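Local coordinates for DUF1254 domain-containing protein (Vibrio parahaemolyticus, PDB 3U07), which is of unknown function but unites a DUF1254 and a DUF1214 region and is probably exported from the cytoplasm, at residues 40-45 against 218-223; 44-49 against 207-211. The protein carries 2 engineered substitutions. One frame throughout, in Å; residues are numbered along the deposited sequence.

Contact 1: 40-45 against 218-223; sequences IDEAYK and RVNFVL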
ATOM      1  N   ILE A  40     -14.324   0.089   3.008  1.00 21.68           N
ATOM      2  CA  ILE A  40     -14.818  -0.925   2.081  1.00 17.69           C
ATOM      3  C   ILE A  40     -15.314  -0.256   0.797  1.00 18.28           C
ATOM      4  O   ILE A  40     -15.005  -0.699  -0.305  1.00 17.14           O
ATOM      5  CB  ILE A  40     -15.976  -1.726   2.704  1.00 13.96           C
ATOM      6  CG1 ILE A  40     -15.460  -2.523   3.908  1.00 21.83           C
ATOM      7  CG2 ILE A  40     -16.573  -2.673   1.664  1.00 13.08           C
ATOM      8  CD1 ILE A  40     -16.544  -3.011   4.846  1.00 20.37           C
ATOM      9  N   ASP A  41     -16.066   0.828   0.944  1.00 15.75           N
ATOM     10  CA  ASP A  41     -16.597   1.519  -0.220  1.00 17.49           C
ATOM     11  C   ASP A  41     -15.494   2.022  -1.142  1.00 22.87           C
ATOM     12  O   ASP A  41     -15.550   1.815  -2.354  1.00 19.91           O
ATOM     13  CB  ASP A  41     -17.496   2.685   0.213  1.00 20.48           C
ATOM     14  CG  ASP A  41     -18.358   3.206  -0.928  1.00 28.17           C
ATOM     15  OD1 ASP A  41     -18.876   2.368  -1.693  1.00 28.54           O
ATOM     16  OD2 ASP A  41     -18.529   4.437  -1.062  1.00 28.48           O
ATOM     17  N   GLU A  42     -14.480   2.668  -0.574  1.00 22.58           N
ATOM     18  CA  GLU A  42     -13.397   3.195  -1.395  1.00 19.53           C
ATOM     19  C   GLU A  42     -12.575   2.082  -2.042  1.00 20.46           C
ATOM     20  O   GLU A  42     -12.092   2.234  -3.163  1.00 22.08           O
ATOM     21  CB  GLU A  42     -12.508   4.125  -0.563  1.00 26.55           C
ATOM     22  CG  GLU A  42     -13.233   5.376  -0.042  1.00 25.90           C
ATOM     23  CD  GLU A  42     -13.804   6.244  -1.161  1.00 29.40           C
ATOM     24  OE1 GLU A  42     -13.053   6.569  -2.103  1.00 22.50           O
ATOM     25  OE2 GLU A  42     -15.000   6.606  -1.099  1.00 32.17           O
ATOM     26  N   ALA A  43     -12.416   0.957  -1.352  1.00 16.32           N
ATOM     27  CA  ALA A  43     -11.665  -0.158  -1.929  1.00 15.18           C
ATOM     28  C   ALA A  43     -12.463  -0.671  -3.131  1.00 18.85           C
ATOM     29  O   ALA A  43     -11.902  -0.959  -4.189  1.00 17.50           O
ATOM     30  CB  ALA A  43     -11.484  -1.268  -0.903  1.00 17.58           C
ATOM     31  N   TYR A  44     -13.779  -0.778  -2.967  1.00 17.41           N
ATOM     32  CA  TYR A  44     -14.626  -1.232  -4.062  1.00 19.36           C
ATOM     33  C   TYR A  44     -14.529  -0.273  -5.252  1.00 22.22           C
ATOM     34  O   TYR A  44     -14.305  -0.706  -6.380  1.00 21.78           O
ATOM     35  CB  TYR A  44     -16.095  -1.332  -3.639  1.00 21.42           C
ATOM     36  CG  TYR A  44     -16.978  -1.765  -4.793  1.00 22.48           C
ATOM     37  CD1 TYR A  44     -16.846  -3.038  -5.349  1.00 21.98           C
ATOM     38  CD2 TYR A  44     -17.884  -0.881  -5.383  1.00 21.77           C
ATOM     39  CE1 TYR A  44     -17.589  -3.422  -6.460  1.00 24.66           C
ATOM     40  CE2 TYR A  44     -18.631  -1.255  -6.500  1.00 18.92           C
ATOM     41  CZ  TYR A  44     -18.476  -2.528  -7.033  1.00 25.75           C
ATOM     42  OH  TYR A  44     -19.190  -2.912  -8.143  1.00 25.81           O
ATOM     43  N   LYS A  45     -14.704   1.024  -5.000  1.00 23.10           N
ATOM     44  CA  LYS A  45     -14.632   2.015  -6.076  1.00 23.72           C
ATOM     45  C   LYS A  45     -13.319   1.876  -6.829  1.00 23.78           C
ATOM     46  O   LYS A  45     -13.286   1.925  -8.062  1.00 24.34           O
ATOM     47  CB  LYS A  45     -14.747   3.442  -5.525  1.00 19.46           C
ATOM     48  CG  LYS A  45     -16.108   3.827  -4.962  1.00 27.24           C
ATOM     49  CD  LYS A  45     -16.072   5.274  -4.464  1.00 32.34           C
ATOM     50  CE  LYS A  45     -17.337   5.663  -3.715  1.00 39.10           C
ATOM     51  NZ  LYS A  45     -17.207   7.019  -3.105  1.00 37.37           N
ATOM     52  N   ARG A 218     -23.238  -0.647  -2.285  1.00 18.19           N
ATOM     53  CA  ARG A 218     -21.881  -1.057  -2.626  1.00 16.25           C
ATOM     54  C   ARG A 218     -21.249  -1.811  -1.451  1.00 16.07           C
ATOM     55  O   ARG A 218     -20.704  -2.900  -1.626  1.00 19.74           O
ATOM     56  CB  ARG A 218     -21.019   0.157  -2.997  1.00 16.20           C
ATOM     57  CG  ARG A 218     -21.413   0.825  -4.324  1.00 20.01           C
ATOM     58  CD  ARG A 218     -20.406   1.902  -4.732  1.00 21.69           C
ATOM     59  NE  ARG A 218     -20.289   2.964  -3.733  1.00 20.20           N
ATOM     60  CZ  ARG A 218     -20.984   4.099  -3.746  1.00 23.20           C
ATOM     61  NH1 ARG A 218     -21.856   4.345  -4.717  1.00 23.19           N
ATOM     62  NH2 ARG A 218     -20.815   4.984  -2.776  1.00 19.80           N
ATOM     63  N   VAL A 219     -21.331  -1.237  -0.253  1.00 17.86           N
ATOM     64  CA  VAL A 219     -20.765  -1.882   0.924  1.00 14.38           C
ATOM     65  C   VAL A 219     -21.440  -3.232   1.211  1.00 15.27           C
ATOM     66  O   VAL A 219     -20.758  -4.217   1.486  1.00 14.61           O
ATOM     67  CB  VAL A 219     -20.877  -0.972   2.170  1.00 17.65           C
ATOM     68  CG1 VAL A 219     -20.478  -1.752   3.432  1.00 18.46           C
ATOM     69  CG2 VAL A 219     -19.963   0.247   2.004  1.00 13.70           C
ATOM     70  N   ASN A 220     -22.771  -3.283   1.159  1.00 15.76           N
ATOM     71  CA  ASN A 220     -23.483  -4.541   1.413  1.00 15.76           C
ATOM     72  C   ASN A 220     -23.117  -5.586   0.359  1.00 16.88           C
ATOM     73  O   ASN A 220     -23.054  -6.780   0.653  1.00 16.40           O
ATOM     74  CB  ASN A 220     -25.000  -4.319   1.424  1.00 15.71           C
ATOM     75  CG  ASN A 220     -25.460  -3.512   2.625  1.00 20.62           C
ATOM     76  OD1 ASN A 220     -24.673  -3.202   3.519  1.00 17.53           O
ATOM     77  ND2 ASN A 220     -26.741  -3.172   2.653  1.00 18.08           N
ATOM     78  N   PHE A 221     -22.871  -5.131  -0.866  1.00 18.87           N
ATOM     79  CA  PHE A 221     -22.482  -6.026  -1.951  1.00 18.66           C
ATOM     80  C   PHE A 221     -21.125  -6.672  -1.642  1.00 23.83           C
ATOM     81  O   PHE A 221     -20.958  -7.889  -1.755  1.00 19.96           O
ATOM     82  CB  PHE A 221     -22.379  -5.244  -3.264  1.00 21.33           C
ATOM     83  CG  PHE A 221     -21.796  -6.039  -4.395  1.00 23.37           C
ATOM     84  CD1 PHE A 221     -22.575  -6.957  -5.094  1.00 26.36           C
ATOM     85  CD2 PHE A 221     -20.459  -5.882  -4.751  1.00 21.18           C
ATOM     86  CE1 PHE A 221     -22.028  -7.708  -6.139  1.00 25.34           C
ATOM     87  CE2 PHE A 221     -19.901  -6.624  -5.790  1.00 23.23           C
ATOM     88  CZ  PHE A 221     -20.688  -7.540  -6.486  1.00 24.31           C
ATOM     89  N   VAL A 222     -20.150  -5.850  -1.263  1.00 20.67           N
ATOM     90  CA  VAL A 222     -18.823  -6.362  -0.940  1.00 19.56           C
ATOM     91  C   VAL A 222     -18.868  -7.258   0.295  1.00 21.40           C
ATOM     92  O   VAL A 222     -18.216  -8.300   0.342  1.00 15.78           O
ATOM     93  CB  VAL A 222     -17.831  -5.212  -0.685  1.00 17.74           C
ATOM     94  CG1 VAL A 222     -16.516  -5.766  -0.156  1.00 14.57           C
ATOM     95  CG2 VAL A 222     -17.599  -4.443  -1.978  1.00 19.18           C
ATOM     96  N   LEU A 223     -19.641  -6.838   1.291  1.00 17.73           N
ATOM     97  CA  LEU A 223     -19.786  -7.581   2.540  1.00 15.31           C
ATOM     98  C   LEU A 223     -20.298  -8.994   2.262  1.00 15.32           C
ATOM     99  O   LEU A 223     -19.923  -9.947   2.932  1.00 16.69           O
ATOM    100  CB  LEU A 223     -20.781  -6.856   3.453  1.00 19.33           C
ATOM    101  CG  LEU A 223     -20.403  -6.210   4.797  1.00 26.52           C
ATOM    102  CD1 LEU A 223     -18.919  -6.029   4.973  1.00 17.88           C
ATOM    103  CD2 LEU A 223     -21.127  -4.882   4.881  1.00 18.64           C
TER
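Tyr44 lays its ring between Arg218 and Val222, and through this overlap helix 26-52 packs on helix 215-224 in a nearly perpendicular helix-helix crossing, the short axes 83° apart and 9.1 Å at closest approach. The ring reaches across because its CG stands anti to the backbone N (chi1 178°). At the ring edge, Tyr44 CD2 then lies 3.8 Å from Arg218 CD, while Tyr44 CD1 rests on Val222 CG2. Beyond, Phe221 turns its edge toward the Tyr44 face in an offset edge-to-face pair, centroids 5.8 Å apart; the phenol oxygen itself is hydrogen-bonded to Pro208 O of the preceding loop. Around Ile40 the contact is apolar: this residue sends CG2 past Val222 CG1 in the opposite direction (3.6 Å) and CD1 onto Leu223 CD1, and Met228 of helix 228-231 touches both Ile40 and Leu223.

Along the polar border a buried charge pair spans the crossing. Arg218, bent at its third side-chain torsion, presents NE and NH2 side-on to the two oxygens of Asp41, with the flat groups nearly coplanar; such a two-point grip should restrict rotation of both. Ser213 takes up NH1. Lys45 extends over one guanidinium face, CE 3.7 Å from Arg218 NH2, and its ammonium is held by Glu42 OE2, so the two carboxylates probably offset the nearby like charges. The shorter limb of the grip, Arg218 NE to Asp41 OD1, spans 2.6 Å, nearly straight with an N-H...O angle of 166°, and uses the syn lone pair of that oxygen.

Contact 2: 44-49 against 207-211; sequences YKFFYH and YPDPK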
ATOM      1  N   TYR A  44     -13.779  -0.778  -2.967  1.00 17.41           N
ATOM      2  CA  TYR A  44     -14.626  -1.232  -4.062  1.00 19.36           C
ATOM      3  C   TYR A  44     -14.529  -0.273  -5.252  1.00 22.22           C
ATOM      4  O   TYR A  44     -14.305  -0.706  -6.380  1.00 21.78           O
ATOM      5  CB  TYR A  44     -16.095  -1.332  -3.639  1.00 21.42           C
ATOM      6  CG  TYR A  44     -16.978  -1.765  -4.793  1.00 22.48           C
ATOM      7  CD1 TYR A  44     -16.846  -3.038  -5.349  1.00 21.98           C
ATOM      8  CD2 TYR A  44     -17.884  -0.881  -5.383  1.00 21.77           C
ATOM      9  CE1 TYR A  44     -17.589  -3.422  -6.460  1.00 24.66           C
ATOM     10  CE2 TYR A  44     -18.631  -1.255  -6.500  1.00 18.92           C
ATOM     11  CZ  TYR A  44     -18.476  -2.528  -7.033  1.00 25.75           C
ATOM     12  OH  TYR A  44     -19.190  -2.912  -8.143  1.00 25.81           O
ATOM     13  N   LYS A  45     -14.704   1.024  -5.000  1.00 23.10           N
ATOM     14  CA  LYS A  45     -14.632   2.015  -6.076  1.00 23.72           C
ATOM     15  C   LYS A  45     -13.319   1.876  -6.829  1.00 23.78           C
ATOM     16  O   LYS A  45     -13.286   1.925  -8.062  1.00 24.34           O
ATOM     17  CB  LYS A  45     -14.747   3.442  -5.525  1.00 19.46           C
ATOM     18  CG  LYS A  45     -16.108   3.827  -4.962  1.00 27.24           C
ATOM     19  CD  LYS A  45     -16.072   5.274  -4.464  1.00 32.34           C
ATOM     20  CE  LYS A  45     -17.337   5.663  -3.715  1.00 39.10           C
ATOM     21  NZ  LYS A  45     -17.207   7.019  -3.105  1.00 37.37           N
ATOM     22  N   PHE A  46     -12.232   1.703  -6.086  1.00 24.89           N
ATOM     23  CA  PHE A  46     -10.925   1.558  -6.711  1.00 20.97           C
ATOM     24  C   PHE A  46     -10.895   0.300  -7.577  1.00 23.94           C
ATOM     25  O   PHE A  46     -10.378   0.317  -8.685  1.00 25.61           O
ATOM     26  CB  PHE A  46      -9.825   1.474  -5.654  1.00 19.56           C
ATOM     27  CG  PHE A  46      -8.443   1.365  -6.235  1.00 22.44           C
ATOM     28  CD1 PHE A  46      -7.679   2.505  -6.467  1.00 22.23           C
ATOM     29  CD2 PHE A  46      -7.920   0.124  -6.581  1.00 22.66           C
ATOM     30  CE1 PHE A  46      -6.408   2.407  -7.033  1.00 25.25           C
ATOM     31  CE2 PHE A  46      -6.655   0.017  -7.146  1.00 26.34           C
ATOM     32  CZ  PHE A  46      -5.898   1.161  -7.375  1.00 26.03           C
ATOM     33  N   PHE A  47     -11.440  -0.794  -7.059  1.00 24.25           N
ATOM     34  CA  PHE A  47     -11.478  -2.047  -7.808  1.00 23.90           C
ATOM     35  C   PHE A  47     -12.326  -1.870  -9.070  1.00 24.96           C
ATOM     36  O   PHE A  47     -11.966  -2.347 -10.147  1.00 21.42           O
ATOM     37  CB  PHE A  47     -12.080  -3.166  -6.947  1.00 25.05           C
ATOM     38  CG  PHE A  47     -12.294  -4.459  -7.690  1.00 24.17           C
ATOM     39  CD1 PHE A  47     -11.217  -5.285  -8.012  1.00 20.97           C
ATOM     40  CD2 PHE A  47     -13.570  -4.839  -8.095  1.00 22.12           C
ATOM     41  CE1 PHE A  47     -11.409  -6.466  -8.728  1.00 16.45           C
ATOM     42  CE2 PHE A  47     -13.771  -6.020  -8.816  1.00 25.83           C
ATOM     43  CZ  PHE A  47     -12.688  -6.834  -9.131  1.00 18.02           C
ATOM     44  N   TYR A  48     -13.447  -1.169  -8.932  1.00 20.60           N
ATOM     45  CA  TYR A  48     -14.353  -0.954 -10.055  1.00 20.51           C
ATOM     46  C   TYR A  48     -13.689  -0.136 -11.148  1.00 21.32           C
ATOM     47  O   TYR A  48     -13.708  -0.507 -12.321  1.00 21.53           O
ATOM     48  CB  TYR A  48     -15.621  -0.226  -9.597  1.00 18.86           C
ATOM     49  CG  TYR A  48     -16.726  -0.240 -10.633  1.00 25.31           C
ATOM     50  CD1 TYR A  48     -17.668  -1.269 -10.660  1.00 26.34           C
ATOM     51  CD2 TYR A  48     -16.804   0.751 -11.616  1.00 30.80           C
ATOM     52  CE1 TYR A  48     -18.659  -1.316 -11.636  1.00 29.35           C
ATOM     53  CE2 TYR A  48     -17.790   0.711 -12.601  1.00 34.89           C
ATOM     54  CZ  TYR A  48     -18.712  -0.324 -12.603  1.00 36.44           C
ATOM     55  OH  TYR A  48     -19.684  -0.371 -13.570  1.00 36.95           O
ATOM     56  N   HIS A  49     -13.092   0.980 -10.749  1.00 23.63           N
ATOM     57  CA  HIS A  49     -12.449   1.863 -11.707  1.00 29.66           C
ATOM     58  C   HIS A  49     -11.202   1.289 -12.357  1.00 35.54           C
ATOM     59  O   HIS A  49     -10.773   1.773 -13.403  1.00 33.12           O
ATOM     60  CB  HIS A  49     -12.170   3.212 -11.041  1.00 32.26           C
ATOM     61  CG  HIS A  49     -13.415   3.998 -10.763  1.00 42.38           C
ATOM     62  ND1 HIS A  49     -13.685   4.567  -9.536  1.00 44.34           N
ATOM     63  CD2 HIS A  49     -14.484   4.279 -11.548  1.00 47.31           C
ATOM     64  CE1 HIS A  49     -14.865   5.159  -9.576  1.00 46.12           C
ATOM     65  NE2 HIS A  49     -15.371   4.999 -10.786  1.00 47.03           N
ATOM     66  N   TYR A 207     -21.559  -6.346 -10.943  1.00 26.02           N
ATOM     67  CA  TYR A 207     -21.065  -5.213 -10.166  1.00 29.94           C
ATOM     68  C   TYR A 207     -21.897  -3.942 -10.150  1.00 33.54           C
ATOM     69  O   TYR A 207     -22.238  -3.406 -11.201  1.00 33.37           O
ATOM     70  CB  TYR A 207     -19.666  -4.848 -10.656  1.00 29.95           C
ATOM     71  CG  TYR A 207     -18.648  -5.957 -10.550  1.00 31.59           C
ATOM     72  CD1 TYR A 207     -18.129  -6.335  -9.312  1.00 25.84           C
ATOM     73  CD2 TYR A 207     -18.176  -6.608 -11.692  1.00 26.73           C
ATOM     74  CE1 TYR A 207     -17.161  -7.330  -9.210  1.00 28.21           C
ATOM     75  CE2 TYR A 207     -17.207  -7.610 -11.602  1.00 24.60           C
ATOM     76  CZ  TYR A 207     -16.702  -7.960 -10.354  1.00 25.62           C
ATOM     77  OH  TYR A 207     -15.720  -8.918 -10.247  1.00 22.27           O
ATOM     78  N   PRO A 208     -22.206  -3.424  -8.949  1.00 32.02           N
ATOM     79  CA  PRO A 208     -22.995  -2.194  -8.830  1.00 34.41           C
ATOM     80  C   PRO A 208     -22.155  -1.057  -9.399  1.00 32.52           C
ATOM     81  O   PRO A 208     -20.948  -1.001  -9.154  1.00 28.20           O
ATOM     82  CB  PRO A 208     -23.182  -2.037  -7.317  1.00 32.58           C
ATOM     83  CG  PRO A 208     -22.984  -3.425  -6.777  1.00 33.73           C
ATOM     84  CD  PRO A 208     -21.861  -3.952  -7.617  1.00 29.70           C
ATOM     85  N   ASP A 209     -22.781  -0.160 -10.155  1.00 31.10           N
ATOM     86  CA  ASP A 209     -22.067   0.977 -10.732  1.00 24.21           C
ATOM     87  C   ASP A 209     -21.932   2.054  -9.662  1.00 23.89           C
ATOM     88  O   ASP A 209     -22.931   2.536  -9.122  1.00 23.62           O
ATOM     89  CB  ASP A 209     -22.837   1.561 -11.924  1.00 28.84           C
ATOM     90  CG  ASP A 209     -22.044   2.631 -12.669  1.00 40.31           C
ATOM     91  OD1 ASP A 209     -21.154   3.261 -12.058  1.00 38.88           O
ATOM     92  OD2 ASP A 209     -22.319   2.853 -13.869  1.00 48.21           O
ATOM     93  N   PRO A 210     -20.694   2.437  -9.326  1.00 22.95           N
ATOM     94  CA  PRO A 210     -20.505   3.472  -8.306  1.00 27.53           C
ATOM     95  C   PRO A 210     -21.134   4.836  -8.623  1.00 30.65           C
ATOM     96  O   PRO A 210     -21.482   5.588  -7.715  1.00 31.94           O
ATOM     97  CB  PRO A 210     -18.978   3.544  -8.163  1.00 29.64           C
ATOM     98  CG  PRO A 210     -18.461   2.967  -9.455  1.00 35.33           C
ATOM     99  CD  PRO A 210     -19.407   1.836  -9.710  1.00 29.50           C
ATOM    100  N   LYS A 211     -21.303   5.158  -9.898  1.00 34.79           N
ATOM    101  CA  LYS A 211     -21.867   6.459 -10.236  1.00 41.82           C
ATOM    102  C   LYS A 211     -23.374   6.595 -10.021  1.00 37.79           C
ATOM    103  O   LYS A 211     -23.887   7.710  -9.905  1.00 32.58           O
ATOM    104  CB  LYS A 211     -21.526   6.832 -11.680  1.00 44.02           C
ATOM    105  CG  LYS A 211     -22.473   6.301 -12.748  1.00 52.56           C
ATOM    106  CD  LYS A 211     -22.692   7.362 -13.832  1.00 58.77           C
ATOM    107  CE  LYS A 211     -21.553   8.392 -13.846  1.00 64.61           C
ATOM    108  NZ  LYS A 211     -21.872   9.628 -14.614  1.00 67.47           N
TER
HETATM  109  O   HOH W   1     -21.518  -2.105 -13.481  1.00 33.72           O
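Pro210 sits squarely over one face of the Tyr48 ring, its CD 3.3 Å from the ring centroid and only 8° off the normal, a close CH-pi contact. Tyr48 reaches Pro210 because its CG points away from the backbone N, in the anti position. The neighbouring CG of Pro210 leans toward CD2 of the same ring and also reaches NE2 of the solvent-exposed His49 (3.9 Å). At the ring's edge lies Tyr207 CB, close to CE1. The phenol oxygen of Tyr48 shares a water with Tyr207 O, and this bridge joins the outer end of the ring to the loop backbone; the water donates to Tyr207 O at 2.7 Å.

Next to this ring, the hydroxyl of Tyr44 donates to Pro208 O over 2.8 Å, in the carbonyl plane and on a lone pair (C=O...O angle 131°). A proline-rich segment has fewer backbone N-H groups to offer, and here it is fastened through its carbonyls instead. The arrangement is a loop-on-helix packing: residues 207-211, in the connection between helix 191-195 and helix 215-224, run along one side of helix 26-52 and are met by Tyr44, Phe47 and Tyr48. Phe47 meets Tyr207, its CE2 3.7 Å from Tyr207 CE1; the two rings are inclined by 59°, with Tyr207 arriving at the Phe47 edge.

Farther out, Phe47 is set by an edge-to-face partner, Trp88, and by Leu161 of strand 161-169, while Val52 touches both Phe47 and Tyr207. Farther along the loop segment, Asp209 closes an Asx turn, OD1 accepting from Lys211 N at 2.9 Å from above the carboxylate plane, and Asp209 O receives a bond from the hydroxyl of Ser213.

From the N terminus the chain first forms helix 26-52, which supplies one side of both contacts, and then builds the strands from 82-90 to 187-190 before coming back. Contact 2 closes first, when the loop at 207-211 returns to residues 44-49; contact 1 closes next, when helix 215-224 reaches 40-45. The later partner meets the earlier part of the helix, so the closure of contact 2 lies within the wider one of contact 1, apart from the shared Tyr44 and Lys45. Their centres are 8 Å apart, and Phe221 packs on Pro208 and Tyr207 between them. Together they tie the N-terminal helix to the segment that follows the strand-rich region.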